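Local atomic coordinates of mitochondrial association factor 1 (Toxoplasma gondii, PDB entry 6BXS), a protein that comes from a locus required for the parasite's direct manipulation of host mitochondria and has a macro domain, a fold that often binds ADP-ribose in other proteins. Residues A[41-47]-A[161-167]; A[211-217]-A[251-257]. All coordinates share one frame. Residues are numbered along the deposited sequence.

In the fold
Both contacts belong to one mixed beta-sheet, the core of a macro domain with helices packed on it. Contact 1 brings the entry of strand 45-50 beside the entry of strand 166-170. Contact 2 pairs strand 213-216 with strand 253-256. Their centres lie about 11 Å apart. The order across this part of the sheet is 253-256, 213-216, 45-50, 166-170, all parallel. Both segments of contact 1 precede both of contact 2. The contacts touch: Ala46 N lies 2.9 Å from Ala213 O between the strands, and Arg44 N lies 2.8 Å from Glu212 OE2 just before them. Each contact joins one pair; the pairing of 45-50 with 213-216 between them completes four adjacent parallel strands.

Contact 1 of 2, residues A[41-47]-A[161-167]; sequences PSKRVAT and NEMNDVM
Arg44 makes the strongest link, in a salt-bridge network with Glu162 and Asp165. Its NH1 forms a salt bridge and hydrogen bond to Asp165 OD1 at 2.6 Å. Its NH2 donates to Glu162 O at 3.2 Å and makes a long ion pair with Glu162 OE1 at 3.9 Å. The chi1-chi3 rotamer m, t, p curls the arginine so that its guanidinium reaches the 162-165 loop. Asp165 has chi1 p, and its carboxylate also meets Lys209. Asn161 opens its segment with an Asx turn: its OD1 accepts from Met163 N at 3.0 Å. One water bridges the backbones, giving protons to Val45 O (3.0 Å) and Met163 O (2.6 Å) and accepting from Val166 N (3.1 Å). It marks the water-bridged start of two neighbouring parallel strands. CA atoms lie 4.8 Å apart for both Arg44-Met163 and Ala46-Met167. Ala46 CA makes a CH-O contact to Val166 O at 3.4 Å. Met163 packs against Pro41, with SD 3.5 Å from Pro41 O and CB 3.8 Å from Pro41 CG. Ala46 CB meets Val166 CG1 at 3.6 Å. Strand 213-216 flanks 45-47 and strand 147-152 flanks 166-167, while helix 61-76 packs against Thr47 and Met167.

Contact 2 of 2, residues A[211-217]-A[251-257]; sequences VEAIRLP and RVELQFM. With SO4 (sulfate ion), chain D.
Strands 213-216 and 253-256 run parallel, crossing at -19°. They form a right-handed beta-alpha-beta crossover through helix 230-248. Ala213 pairs with Glu253 (CA-CA 4.2 Å), Ile214 with Leu254, Arg215 with Gln255 and Leu216 with Phe256. Five backbone bonds join them, running from Glu253 N to Glu212 O (3.1 Å) at one end to Met257 N to Leu216 O (2.7 Å) at the other. Leu254 CD2 fills the groove between Ile214 CD1 (3.4 Å) and Leu216 CD1 (4.1 Å). Leu216 CD1 also meets Phe256 CE1 at 3.8 Å. Val252 CG2 lies over Ala213 CA (3.5 Å) and near Ile214 CG2 (4.2 Å). Small Ala213 leaves room for Glu253, CB to CB 3.7 Å. Met257 fits against Arg215, CG to CG 3.5 Å, and the Pro217 ring, SD to CB 4.2 Å. Gln255 (chi1 m, chi2 t) takes Arg215 NE (3.0 Å) and NH2 (3.1 Å) on OE1. Arg215 NH1 hydrogen-bonds Pro35 O, and NH2 salt-bridges Asp38. Arg251 N (2.8 Å) and NE (3.1 Å) donate to O4 of a sulfate, probably from the crystallisation liquor; Asn201 also binds it. The Ile214-Leu216-Leu254-Phe256 face is thus apolar, while the Arg215-Gln255 face buries an arginine whose nitrogens all have partners.

Contact 1 of 2, residues A[41-47]-A[161-167]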
loop_
_atom_site.group_PDB
_atom_site.type_symbol
_atom_site.label_atom_id
_atom_site.label_comp_id
_atom_site.label_asym_id
_atom_site.label_seq_id
_atom_site.Cartn_x
_atom_site.Cartn_y
_atom_site.Cartn_z
ATOM N N PRO A 41 15.100 -9.591 6.755
ATOM C CA PRO A 41 13.988 -9.231 7.638
ATOM C C PRO A 41 13.788 -10.240 8.762
ATOM O O PRO A 41 14.081 -11.423 8.583
ATOM C CB PRO A 41 12.789 -9.224 6.692
ATOM C CG PRO A 41 13.130 -10.259 5.676
ATOM C CD PRO A 41 14.627 -10.204 5.501
ATOM N N SER A 42 13.295 -9.772 9.904
ATOM C CA SER A 42 12.984 -10.648 11.027
ATOM C C SER A 42 11.510 -11.039 11.011
ATOM O O SER A 42 11.103 -11.989 11.681
ATOM C CB SER A 42 13.339 -9.969 12.350
ATOM O OG SER A 42 12.754 -8.681 12.435
ATOM N N LYS A 43 10.714 -10.299 10.242
ATOM C CA LYS A 43 9.288 -10.572 10.125
ATOM C C LYS A 43 8.807 -10.320 8.699
ATOM O O LYS A 43 9.535 -9.766 7.872
ATOM C CB LYS A 43 8.498 -9.714 11.114
ATOM C CG LYS A 43 8.550 -8.226 10.827
ATOM C CD LYS A 43 8.085 -7.404 12.021
ATOM C CE LYS A 43 9.073 -7.487 13.174
ATOM N NZ LYS A 43 8.907 -6.367 14.138
ATOM N N ARG A 44 7.577 -10.736 8.422
ATOM C CA ARG A 44 7.021 -10.638 7.080
ATOM C C ARG A 44 6.368 -9.278 6.856
ATOM O O ARG A 44 5.232 -9.043 7.272
ATOM C CB ARG A 44 6.005 -11.753 6.841
ATOM C CG ARG A 44 6.499 -13.144 7.226
ATOM C CD ARG A 44 5.449 -14.201 6.920
ATOM N NE ARG A 44 4.846 -13.969 5.612
ATOM C CZ ARG A 44 5.388 -14.341 4.456
ATOM N NH1 ARG A 44 4.765 -14.065 3.320
ATOM N NH2 ARG A 44 6.545 -14.990 4.428
ATOM N N VAL A 45 7.101 -8.388 6.196
ATOM C CA VAL A 45 6.627 -7.037 5.921
ATOM C C VAL A 45 6.129 -6.925 4.483
ATOM O O VAL A 45 6.868 -7.212 3.543
ATOM C CB VAL A 45 7.737 -5.995 6.151
ATOM C CG1 VAL A 45 7.183 -4.578 6.012
ATOM C CG2 VAL A 45 8.376 -6.189 7.518
ATOM N N ALA A 46 4.875 -6.511 4.324
ATOM C CA ALA A 46 4.298 -6.273 3.006
ATOM C C ALA A 46 4.296 -4.782 2.703
ATOM O O ALA A 46 3.709 -3.994 3.440
ATOM C CB ALA A 46 2.887 -6.834 2.930
ATOM N N THR A 47 4.954 -4.396 1.616
ATOM C CA THR A 47 5.064 -2.989 1.257
ATOM C C THR A 47 3.935 -2.586 0.310
ATOM O O THR A 47 3.587 -3.324 -0.615
ATOM C CB THR A 47 6.426 -2.690 0.612
ATOM O OG1 THR A 47 7.469 -3.093 1.509
ATOM C CG2 THR A 47 6.566 -1.205 0.313
ATOM N N ASN A 161 14.382 -13.571 -0.372
ATOM C CA ASN A 161 13.984 -13.941 0.982
ATOM C C ASN A 161 12.497 -14.266 1.055
ATOM O O ASN A 161 11.657 -13.437 0.705
ATOM C CB ASN A 161 14.317 -12.818 1.965
ATOM C CG ASN A 161 14.302 -13.286 3.409
ATOM O OD1 ASN A 161 13.249 -13.608 3.958
ATOM N ND2 ASN A 161 15.475 -13.324 4.030
ATOM N N GLU A 162 12.188 -15.472 1.525
ATOM C CA GLU A 162 10.813 -15.960 1.643
ATOM C C GLU A 162 9.877 -14.962 2.329
ATOM O O GLU A 162 8.681 -14.924 2.039
ATOM C CB GLU A 162 10.800 -17.282 2.419
ATOM C CG GLU A 162 9.467 -18.019 2.413
ATOM C CD GLU A 162 9.209 -18.767 3.709
ATOM O OE1 GLU A 162 8.942 -18.107 4.739
ATOM O OE2 GLU A 162 9.276 -20.015 3.701
ATOM N N MET A 163 10.423 -14.158 3.237
ATOM C CA MET A 163 9.608 -13.243 4.033
ATOM C C MET A 163 9.195 -11.978 3.278
ATOM O O MET A 163 8.391 -11.193 3.784
ATOM C CB MET A 163 10.359 -12.841 5.303
ATOM C CG MET A 163 10.573 -13.975 6.291
ATOM S SD MET A 163 11.330 -13.394 7.819
ATOM C CE MET A 163 11.299 -14.893 8.801
ATOM N N ASN A 164 9.739 -11.785 2.079
ATOM C CA ASN A 164 9.476 -10.575 1.297
ATOM C C ASN A 164 8.519 -10.804 0.124
ATOM O O ASN A 164 8.461 -9.992 -0.797
ATOM C CB ASN A 164 10.795 -10.000 0.766
ATOM C CG ASN A 164 11.698 -9.489 1.872
ATOM O OD1 ASN A 164 11.234 -9.135 2.954
ATOM N ND2 ASN A 164 12.998 -9.441 1.598
ATOM N N ASP A 165 7.757 -11.893 0.169
ATOM C CA ASP A 165 6.975 -12.319 -0.991
ATOM C C ASP A 165 5.507 -11.893 -0.941
ATOM O O ASP A 165 4.661 -12.497 -1.601
ATOM C CB ASP A 165 7.060 -13.839 -1.136
ATOM C CG ASP A 165 6.429 -14.573 0.025
ATOM O OD1 ASP A 165 6.135 -13.932 1.056
ATOM O OD2 ASP A 165 6.237 -15.800 -0.090
ATOM N N VAL A 166 5.206 -10.865 -0.152
ATOM C CA VAL A 166 3.884 -10.247 -0.170
ATOM C C VAL A 166 4.006 -8.753 -0.434
ATOM O O VAL A 166 4.807 -8.065 0.199
ATOM C CB VAL A 166 3.123 -10.458 1.152
ATOM C CG1 VAL A 166 1.765 -9.761 1.107
ATOM C CG2 VAL A 166 2.944 -11.939 1.435
ATOM N N MET A 167 3.206 -8.264 -1.377
ATOM C CA MET A 167 3.131 -6.839 -1.661
ATOM C C MET A 167 1.676 -6.410 -1.699
ATOM O O MET A 167 0.782 -7.233 -1.896
ATOM C CB MET A 167 3.814 -6.498 -2.991
ATOM C CG MET A 167 3.157 -7.114 -4.222
ATOM S SD MET A 167 3.769 -6.419 -5.775
ATOM C CE MET A 167 3.003 -4.798 -5.772
HETATM O O HOH W 1 6.268 -10.063 2.695
#

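Contact 2 of 2, residues A[211-217]-A[251-257]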
loop_
_atom_site.group_PDB
_atom_site.type_symbol
_atom_site.label_atom_id
_atom_site.label_comp_id
_atom_site.label_asym_id
_atom_site.label_seq_id
_atom_site.Cartn_x
_atom_site.Cartn_y
_atom_site.Cartn_z
ATOM N N VAL A 211 0.755 -11.484 6.892
ATOM C CA VAL A 211 1.345 -10.154 6.865
ATOM C C VAL A 211 1.487 -9.676 8.302
ATOM O O VAL A 211 0.492 -9.422 8.982
ATOM C CB VAL A 211 0.496 -9.160 6.063
ATOM C CG1 VAL A 211 1.178 -7.798 6.015
ATOM C CG2 VAL A 211 0.253 -9.687 4.654
ATOM N N GLU A 212 2.727 -9.558 8.760
ATOM C CA GLU A 212 3.006 -9.220 10.149
ATOM C C GLU A 212 3.270 -7.726 10.299
ATOM O O GLU A 212 3.195 -7.178 11.398
ATOM C CB GLU A 212 4.193 -10.039 10.656
ATOM C CG GLU A 212 4.082 -11.518 10.295
ATOM C CD GLU A 212 5.204 -12.362 10.864
ATOM O OE1 GLU A 212 4.906 -13.339 11.585
ATOM O OE2 GLU A 212 6.381 -12.064 10.577
ATOM N N ALA A 213 3.567 -7.069 9.183
ATOM C CA ALA A 213 3.730 -5.624 9.167
ATOM C C ALA A 213 3.456 -5.093 7.769
ATOM O O ALA A 213 3.594 -5.825 6.788
ATOM C CB ALA A 213 5.127 -5.240 9.618
ATOM N N ILE A 214 3.049 -3.829 7.684
ATOM C CA ILE A 214 2.897 -3.167 6.395
ATOM C C ILE A 214 3.746 -1.901 6.333
ATOM O O ILE A 214 3.725 -1.074 7.246
ATOM C CB ILE A 214 1.422 -2.822 6.089
ATOM C CG1 ILE A 214 0.748 -2.167 7.296
ATOM C CG2 ILE A 214 0.668 -4.081 5.685
ATOM C CD1 ILE A 214 -0.656 -1.661 7.002
ATOM N N ARG A 215 4.503 -1.778 5.246
ATOM C CA ARG A 215 5.363 -0.625 5.012
ATOM C C ARG A 215 4.685 0.328 4.033
ATOM O O ARG A 215 4.491 -0.006 2.863
ATOM C CB ARG A 215 6.723 -1.081 4.478
ATOM C CG ARG A 215 7.716 0.040 4.219
ATOM C CD ARG A 215 9.118 -0.516 3.999
ATOM N NE ARG A 215 9.617 -1.221 5.179
ATOM C CZ ARG A 215 10.793 -1.838 5.248
ATOM N NH1 ARG A 215 11.611 -1.848 4.204
ATOM N NH2 ARG A 215 11.154 -2.450 6.368
ATOM N N LEU A 216 4.333 1.513 4.524
ATOM C CA LEU A 216 3.514 2.460 3.772
ATOM C C LEU A 216 4.300 3.677 3.294
ATOM O O LEU A 216 5.162 4.181 4.015
ATOM C CB LEU A 216 2.345 2.942 4.635
ATOM C CG LEU A 216 1.392 1.874 5.166
ATOM C CD1 LEU A 216 0.549 2.423 6.302
ATOM C CD2 LEU A 216 0.512 1.374 4.044
ATOM N N PRO A 217 4.004 4.158 2.076
ATOM C CA PRO A 217 4.448 5.501 1.704
ATOM C C PRO A 217 3.438 6.528 2.198
ATOM O O PRO A 217 2.408 6.133 2.747
ATOM C CB PRO A 217 4.479 5.444 0.178
ATOM C CG PRO A 217 3.361 4.517 -0.152
ATOM C CD PRO A 217 3.349 3.474 0.944
ATOM N N ARG A 251 -3.245 -6.689 14.538
ATOM C CA ARG A 251 -1.952 -7.043 15.111
ATOM C C ARG A 251 -0.824 -6.550 14.217
ATOM O O ARG A 251 0.325 -6.454 14.651
ATOM C CB ARG A 251 -1.837 -8.557 15.294
ATOM C CG ARG A 251 -2.882 -9.163 16.218
ATOM C CD ARG A 251 -3.015 -10.666 16.007
ATOM N NE ARG A 251 -3.294 -10.995 14.611
ATOM C CZ ARG A 251 -3.509 -12.223 14.150
ATOM N NH1 ARG A 251 -3.749 -12.408 12.860
ATOM N NH2 ARG A 251 -3.488 -13.266 14.973
ATOM N N VAL A 252 -1.157 -6.243 12.965
ATOM C CA VAL A 252 -0.158 -5.848 11.981
ATOM C C VAL A 252 0.551 -4.571 12.425
ATOM O O VAL A 252 -0.075 -3.634 12.920
ATOM C CB VAL A 252 -0.787 -5.647 10.571
ATOM C CG1 VAL A 252 -1.565 -4.335 10.480
ATOM C CG2 VAL A 252 0.286 -5.695 9.494
ATOM N N GLU A 253 1.869 -4.560 12.253
ATOM C CA GLU A 253 2.703 -3.420 12.617
ATOM C C GLU A 253 2.742 -2.399 11.482
ATOM O O GLU A 253 2.888 -2.767 10.316
ATOM C CB GLU A 253 4.115 -3.903 12.963
ATOM C CG GLU A 253 5.177 -2.814 13.064
ATOM C CD GLU A 253 6.550 -3.375 13.395
ATOM O OE1 GLU A 253 6.697 -4.009 14.461
ATOM O OE2 GLU A 253 7.481 -3.190 12.584
ATOM N N LEU A 254 2.610 -1.121 11.827
ATOM C CA LEU A 254 2.653 -0.047 10.840
ATOM C C LEU A 254 4.056 0.541 10.711
ATOM O O LEU A 254 4.688 0.896 11.709
ATOM C CB LEU A 254 1.666 1.064 11.208
ATOM C CG LEU A 254 0.173 0.737 11.142
ATOM C CD1 LEU A 254 -0.642 1.941 11.588
ATOM C CD2 LEU A 254 -0.233 0.315 9.744
ATOM N N GLN A 255 4.529 0.634 9.473
ATOM C CA GLN A 255 5.786 1.302 9.159
ATOM C C GLN A 255 5.543 2.333 8.067
ATOM O O GLN A 255 4.838 2.056 7.096
ATOM C CB GLN A 255 6.846 0.301 8.702
ATOM C CG GLN A 255 7.051 -0.878 9.629
ATOM C CD GLN A 255 8.082 -1.853 9.096
ATOM O OE1 GLN A 255 8.619 -1.671 8.002
ATOM N NE2 GLN A 255 8.366 -2.894 9.867
ATOM N N PHE A 256 6.125 3.518 8.228
ATOM C CA PHE A 256 6.020 4.571 7.224
ATOM C C PHE A 256 7.374 4.874 6.600
ATOM O O PHE A 256 8.358 5.115 7.301
ATOM C CB PHE A 256 5.427 5.840 7.834
ATOM C CG PHE A 256 3.947 5.759 8.065
ATOM C CD1 PHE A 256 3.060 6.039 7.040
ATOM C CD2 PHE A 256 3.441 5.398 9.302
ATOM C CE1 PHE A 256 1.696 5.961 7.245
ATOM C CE2 PHE A 256 2.078 5.320 9.512
ATOM C CZ PHE A 256 1.205 5.601 8.482
ATOM N N MET A 257 7.410 4.859 5.272
ATOM C CA MET A 257 8.622 5.160 4.525
ATOM C C MET A 257 8.939 6.646 4.628
ATOM O O MET A 257 8.108 7.433 5.082
ATOM C CB MET A 257 8.462 4.746 3.063
ATOM C CG MET A 257 8.113 3.276 2.885
ATOM S SD MET A 257 7.596 2.867 1.211
ATOM C CE MET A 257 9.095 3.224 0.297
HETATM S S SO4 D . -4.349 -8.588 11.768
HETATM O O1 SO4 D . -5.281 -7.705 11.072
HETATM O O2 SO4 D . -4.445 -9.933 11.211
HETATM O O3 SO4 D . -2.989 -8.087 11.605
HETATM O O4 SO4 D . -4.687 -8.623 13.189
#